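Local coordinates for PA0821 (Pseudomonas aeruginosa, PDB 7DRG), which probably acts as an immunity protein of the type VI secretion system, protecting its producer from a putative VRR-NUC nuclease effector, at residues 39-44 / 183-188; 124-129 / 147-152. One frame throughout, in Å; residues are numbered along the deposited sequence.

Contact 1. Residues 39-44 / 183-188; sequences CLRGTL and AYNLSP
Cys39 and Ala183 form an antiparallel hydrogen-bonded pair, the one bridge between 39-44 and 183-188 and part of the antiparallel pairing of strands 34-46 and 182-186. The short segments run at 89° to each other, and within them the backbones pair here alone. Cys39 N reaches Ala183 O at 2.9 Å. The return bond, from Ala183 N to Cys39 O, is longer at 3.1 Å. Both residues send their CB to the same face of the sheet, and Arg41 extends on this side as well. The methyl of Ala183 lies over one face of the Arg41 guanidinium, offset toward its rim, with CB 3.5 Å from Arg41 CZ. The bend at chi3 (74°) turns Arg41 NE toward the same methyl, also 3.5 Å from Ala183 CB.

At Tyr184 the backbone takes part: water 1, in the plane of the guanidinium at its edge, accepts from Arg41 NH2 at 3.1 Å. The same water is 2.9 Å from Tyr184 O, its second hydrogen-bonded partner. The phenol turns to the other side, where its OH bonds to Leu17 O and its ring packs on Met201 of helix 191-204.

Asn185 meets the edge of the Arg41 guanidinium with OD1. Arg41 NH1 donates to Asn185 OD1 at 3.2 Å, a bond close to the guanidinium plane and in the carbonyl plane of the amide. The two flat groups are 30° apart, neither stacked nor perpendicular. Asn185 ND2 bonds to Gly123 O and Ser149 OG, which together set the amide's rotation with OD1 toward the arginine. Beside that bond, Cys39 SG lies 3.4 Å from Asn185 ND2.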
loop_
_atom_site.group_PDB
_atom_site.type_symbol
_atom_site.label_atom_id
_atom_site.label_comp_id
_atom_site.label_asym_id
_atom_site.label_seq_id
_atom_site.Cartn_x
_atom_site.Cartn_y
_atom_site.Cartn_z
ATOM N N CYS B 39 2.125 -7.401 15.802
ATOM C CA CYS B 39 2.466 -7.651 17.194
ATOM C C CYS B 39 3.699 -6.833 17.562
ATOM O O CYS B 39 4.240 -6.074 16.750
ATOM C CB CYS B 39 2.677 -9.151 17.426
ATOM S SG CYS B 39 4.031 -9.820 16.443
ATOM N N LEU B 40 4.123 -6.972 18.814
ATOM C CA LEU B 40 5.350 -6.355 19.305
ATOM C C LEU B 40 6.429 -7.433 19.324
ATOM O O LEU B 40 6.385 -8.344 20.156
ATOM C CB LEU B 40 5.123 -5.764 20.691
ATOM C CG LEU B 40 6.343 -5.242 21.443
ATOM C CD1 LEU B 40 7.114 -4.247 20.599
ATOM C CD2 LEU B 40 5.874 -4.604 22.752
ATOM N N ARG B 41 7.399 -7.318 18.422
ATOM C CA ARG B 41 8.401 -8.355 18.213
ATOM C C ARG B 41 9.796 -7.820 18.495
ATOM O O ARG B 41 10.121 -6.680 18.140
ATOM C CB ARG B 41 8.341 -8.892 16.781
ATOM C CG ARG B 41 9.213 -10.122 16.532
ATOM C CD ARG B 41 8.913 -10.717 15.144
ATOM N NE ARG B 41 9.459 -9.911 14.053
ATOM C CZ ARG B 41 9.111 -10.097 12.779
ATOM N NH1 ARG B 41 8.219 -11.026 12.483
ATOM N NH2 ARG B 41 9.646 -9.364 11.814
ATOM N N GLY B 42 10.613 -8.655 19.126
ATOM C CA GLY B 42 12.019 -8.354 19.343
ATOM C C GLY B 42 12.884 -9.358 18.608
ATOM O O GLY B 42 12.547 -10.542 18.538
ATOM N N THR B 43 13.993 -8.872 18.058
ATOM C CA THR B 43 14.921 -9.667 17.261
ATOM C C THR B 43 16.332 -9.440 17.784
ATOM O O THR B 43 16.781 -8.292 17.875
ATOM C CB THR B 43 14.843 -9.256 15.791
ATOM O OG1 THR B 43 13.503 -9.428 15.313
ATOM C CG2 THR B 43 15.803 -10.067 14.949
ATOM N N LEU B 44 17.023 -10.527 18.135
ATOM C CA LEU B 44 18.374 -10.457 18.684
ATOM C C LEU B 44 19.279 -11.362 17.863
ATOM O O LEU B 44 18.993 -12.553 17.716
ATOM C CB LEU B 44 18.395 -10.877 20.159
ATOM C CG LEU B 44 17.583 -10.026 21.136
ATOM C CD1 LEU B 44 17.619 -10.641 22.523
ATOM C CD2 LEU B 44 18.124 -8.616 21.171
ATOM N N ALA B 183 5.866 -5.375 14.242
ATOM C CA ALA B 183 6.183 -6.263 13.129
ATOM C C ALA B 183 4.987 -7.163 12.881
ATOM O O ALA B 183 4.132 -7.348 13.750
ATOM C CB ALA B 183 7.428 -7.116 13.397
ATOM N N TYR B 184 4.936 -7.720 11.677
ATOM C CA TYR B 184 3.972 -8.763 11.358
ATOM C C TYR B 184 4.635 -10.122 11.497
ATOM O O TYR B 184 5.638 -10.393 10.828
ATOM C CB TYR B 184 3.413 -8.615 9.944
ATOM C CG TYR B 184 2.377 -7.540 9.849
ATOM C CD1 TYR B 184 1.066 -7.774 10.246
ATOM C CD2 TYR B 184 2.714 -6.268 9.413
ATOM C CE1 TYR B 184 0.119 -6.774 10.185
ATOM C CE2 TYR B 184 1.768 -5.264 9.337
ATOM C CZ TYR B 184 0.478 -5.522 9.734
ATOM O OH TYR B 184 -0.467 -4.525 9.678
ATOM N N ASN B 185 4.075 -10.975 12.350
ATOM C CA ASN B 185 4.384 -12.396 12.253
ATOM C C ASN B 185 3.614 -12.953 11.069
ATOM O O ASN B 185 2.428 -12.661 10.912
ATOM C CB ASN B 185 3.993 -13.144 13.526
ATOM C CG ASN B 185 4.958 -12.909 14.659
ATOM O OD1 ASN B 185 6.110 -12.530 14.438
ATOM N ND2 ASN B 185 4.505 -13.158 15.880
ATOM N N LEU B 186 4.282 -13.734 10.229
ATOM C CA LEU B 186 3.631 -14.356 9.083
ATOM C C LEU B 186 3.361 -15.827 9.374
ATOM O O LEU B 186 3.865 -16.404 10.342
ATOM C CB LEU B 186 4.489 -14.212 7.824
ATOM C CG LEU B 186 4.922 -12.785 7.481
ATOM C CD1 LEU B 186 5.683 -12.781 6.155
ATOM C CD2 LEU B 186 3.729 -11.842 7.422
ATOM N N SER B 187 2.545 -16.429 8.514
ATOM C CA SER B 187 2.226 -17.840 8.640
ATOM C C SER B 187 3.509 -18.669 8.694
ATOM O O SER B 187 4.421 -18.444 7.887
ATOM C CB SER B 187 1.361 -18.285 7.459
ATOM O OG SER B 187 1.317 -19.702 7.399
ATOM N N PRO B 188 3.628 -19.611 9.635
ATOM C CA PRO B 188 4.870 -20.392 9.734
ATOM C C PRO B 188 5.152 -21.240 8.511
ATOM O O PRO B 188 6.317 -21.558 8.247
ATOM C CB PRO B 188 4.635 -21.269 10.974
ATOM C CG PRO B 188 3.603 -20.536 11.767
ATOM C CD PRO B 188 2.713 -19.868 10.759
HETATM O O HOH W 1 8.109 -10.400 9.313
#

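Contact 2. Residues 124-129 / 147-152; sequences AWLFDI and EFSVPL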
loop_
_atom_site.group_PDB
_atom_site.type_symbol
_atom_site.label_atom_id
_atom_site.label_comp_id
_atom_site.label_asym_id
_atom_site.label_seq_id
_atom_site.Cartn_x
_atom_site.Cartn_y
_atom_site.Cartn_z
ATOM N N ALA B 124 0.267 -14.043 17.511
ATOM C CA ALA B 124 0.877 -12.859 18.105
ATOM C C ALA B 124 1.901 -13.180 19.185
ATOM O O ALA B 124 2.714 -12.313 19.511
ATOM C CB ALA B 124 -0.211 -11.946 18.677
ATOM N N TRP B 125 1.892 -14.394 19.731
ATOM C CA TRP B 125 2.917 -14.855 20.659
ATOM C C TRP B 125 3.912 -15.706 19.883
ATOM O O TRP B 125 3.507 -16.600 19.133
ATOM C CB TRP B 125 2.318 -15.691 21.791
ATOM C CG TRP B 125 1.375 -14.976 22.719
ATOM C CD1 TRP B 125 0.023 -14.888 22.604
ATOM C CD2 TRP B 125 1.720 -14.301 23.938
ATOM N NE1 TRP B 125 -0.499 -14.184 23.664
ATOM C CE2 TRP B 125 0.523 -13.812 24.496
ATOM C CE3 TRP B 125 2.923 -14.054 24.602
ATOM C CZ2 TRP B 125 0.493 -13.087 25.687
ATOM C CZ3 TRP B 125 2.894 -13.337 25.790
ATOM C CH2 TRP B 125 1.684 -12.864 26.319
ATOM N N LEU B 126 5.199 -15.429 20.060
ATOM C CA LEU B 126 6.243 -16.108 19.301
ATOM C C LEU B 126 7.490 -16.245 20.157
ATOM O O LEU B 126 7.849 -15.320 20.891
ATOM C CB LEU B 126 6.589 -15.332 18.027
ATOM C CG LEU B 126 7.812 -15.816 17.245
ATOM C CD1 LEU B 126 7.433 -17.027 16.423
ATOM C CD2 LEU B 126 8.390 -14.703 16.373
ATOM N N PHE B 127 8.154 -17.398 20.059
ATOM C CA PHE B 127 9.509 -17.548 20.586
ATOM C C PHE B 127 10.239 -18.449 19.604
ATOM O O PHE B 127 9.900 -19.625 19.486
ATOM C CB PHE B 127 9.503 -18.141 21.997
ATOM C CG PHE B 127 10.839 -18.099 22.692
ATOM C CD1 PHE B 127 11.745 -19.145 22.553
ATOM C CD2 PHE B 127 11.180 -17.032 23.514
ATOM C CE1 PHE B 127 12.967 -19.126 23.212
ATOM C CE2 PHE B 127 12.412 -17.020 24.186
ATOM C CZ PHE B 127 13.297 -18.048 24.024
ATOM N N ASP B 128 11.224 -17.898 18.897
ATOM C CA ASP B 128 11.829 -18.567 17.749
ATOM C C ASP B 128 13.344 -18.543 17.897
ATOM O O ASP B 128 13.947 -17.466 17.878
ATOM C CB ASP B 128 11.393 -17.858 16.459
ATOM C CG ASP B 128 11.851 -18.559 15.193
ATOM O OD1 ASP B 128 12.674 -19.492 15.246
ATOM O OD2 ASP B 128 11.364 -18.155 14.118
ATOM N N ILE B 129 13.960 -19.723 18.015
ATOM C CA ILE B 129 15.411 -19.858 18.082
ATOM C C ILE B 129 15.911 -20.433 16.771
ATOM O O ILE B 129 15.412 -21.466 16.311
ATOM C CB ILE B 129 15.856 -20.764 19.241
ATOM C CG1 ILE B 129 15.429 -20.180 20.584
ATOM C CG2 ILE B 129 17.374 -20.964 19.197
ATOM C CD1 ILE B 129 15.537 -21.203 21.709
ATOM N N GLU B 147 14.031 -14.538 18.079
ATOM C CA GLU B 147 12.926 -13.609 17.871
ATOM C C GLU B 147 11.781 -13.997 18.786
ATOM O O GLU B 147 11.496 -15.183 18.967
ATOM C CB GLU B 147 12.417 -13.614 16.426
ATOM C CG GLU B 147 13.366 -13.067 15.404
ATOM C CD GLU B 147 12.634 -12.633 14.149
ATOM O OE1 GLU B 147 12.601 -11.420 13.884
ATOM O OE2 GLU B 147 12.069 -13.503 13.441
ATOM N N PHE B 148 11.115 -13.001 19.356
ATOM C CA PHE B 148 10.007 -13.300 20.245
ATOM C C PHE B 148 9.027 -12.145 20.198
ATOM O O PHE B 148 9.383 -11.020 19.842
ATOM C CB PHE B 148 10.492 -13.566 21.679
ATOM C CG PHE B 148 10.992 -12.345 22.381
ATOM C CD1 PHE B 148 12.229 -11.815 22.074
ATOM C CD2 PHE B 148 10.210 -11.715 23.336
ATOM C CE1 PHE B 148 12.688 -10.670 22.725
ATOM C CE2 PHE B 148 10.658 -10.570 23.989
ATOM C CZ PHE B 148 11.904 -10.052 23.676
ATOM N N SER B 149 7.773 -12.429 20.531
ATOM C CA SER B 149 6.778 -11.381 20.400
ATOM C C SER B 149 5.634 -11.593 21.374
ATOM O O SER B 149 5.365 -12.710 21.820
ATOM C CB SER B 149 6.226 -11.317 18.969
ATOM O OG SER B 149 5.384 -12.430 18.705
ATOM N N VAL B 150 4.948 -10.492 21.667
ATOM C CA VAL B 150 3.706 -10.505 22.437
ATOM C C VAL B 150 2.656 -9.709 21.673
ATOM O O VAL B 150 2.987 -8.887 20.802
ATOM C CB VAL B 150 3.907 -9.912 23.852
ATOM C CG1 VAL B 150 5.013 -10.654 24.620
ATOM C CG2 VAL B 150 4.195 -8.402 23.765
ATOM N N PRO B 151 1.375 -9.909 21.996
ATOM C CA PRO B 151 0.315 -9.135 21.340
ATOM C C PRO B 151 0.352 -7.670 21.739
ATOM O O PRO B 151 0.827 -7.302 22.814
ATOM C CB PRO B 151 -0.977 -9.797 21.838
ATOM C CG PRO B 151 -0.562 -11.126 22.375
ATOM C CD PRO B 151 0.835 -10.975 22.854
ATOM N N LEU B 152 -0.179 -6.830 20.850
ATOM C CA LEU B 152 -0.262 -5.403 21.147
ATOM C C LEU B 152 -1.157 -5.135 22.350
ATOM O O LEU B 152 -0.869 -4.244 23.158
ATOM C CB LEU B 152 -0.772 -4.642 19.923
ATOM C CG LEU B 152 0.093 -4.711 18.663
ATOM C CD1 LEU B 152 -0.458 -3.763 17.603
ATOM C CD2 LEU B 152 1.536 -4.368 18.951
HETATM O O HOH W 2 10.265 -15.648 13.566
#
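Antiparallel strand pairing joins Leu126 to Ser149, Phe127 to Phe148 and Asp128 to Glu147, and a CH-pi contact of Pro151 on Trp125 follows at its end. Pro151 CD sits 3.5 Å from the centroid of the five-membered ring of Trp125, over the face. On the same face, Val150 CG1 meets the six-membered ring, 3.6 Å from Trp125 CZ3. His72 stacks on Trp125 as well, and Phe65 and Leu68 of helix 52-69 pack against it. Ser149 OG donates to Ala124 O at 2.8 Å, from above the carbonyl plane. Its chi1 of 72° sets OG between the backbone N and the carbonyl carbon, on the Leu126 side, 3.2 Å from Leu126 CB.

The strands are consecutive in the chain, linked through helix 134-139, and their segments run antiparallel at 179°. Phe127 and Phe148 form the non-hydrogen-bonded pair, with Phe127 CD2 4.0 Å from Phe148 CB; both rings continue into the phenylalanines of helix 161-173. Of the two hydrogen-bonded pairs beside it, Asp128-Glu147 carries the acids: Asp128 N binds Glu147 O at 2.7 Å. Water 2 donates to Asp128 OD2 and to Glu147 OE2, 2.8 Å from the latter. It bridges two carboxylates, probably both charged, and would ease their repulsion, OD2 and OE2 being 4.8 Å apart, while Glu147 OE1 is held by Thr43.

In the fold
Contacts 1 and 2 share one sheet region: strand 34-46 borders strand 144-151, and contact 2 lies nested within the chain loop that contact 1 closes. Their centres are about 6 Å apart. Gly42 N bonds to Phe148 O at 2.8 Å, joining the two backbones, and Cys39 CB packs 3.4 Å from Val150 O. The polar side chains join on the face that carries Arg41, Glu147 and Ser149. Thr43 OG1 lies 2.6 Å from Glu147 OE1, a probable hydrogen bond, and Arg41 NE is a distant, weak ionic partner of the same carboxylate. Asn185 ND2 of contact 1 donates to Ser149 OG of contact 2, so one serine hydroxyl serves both.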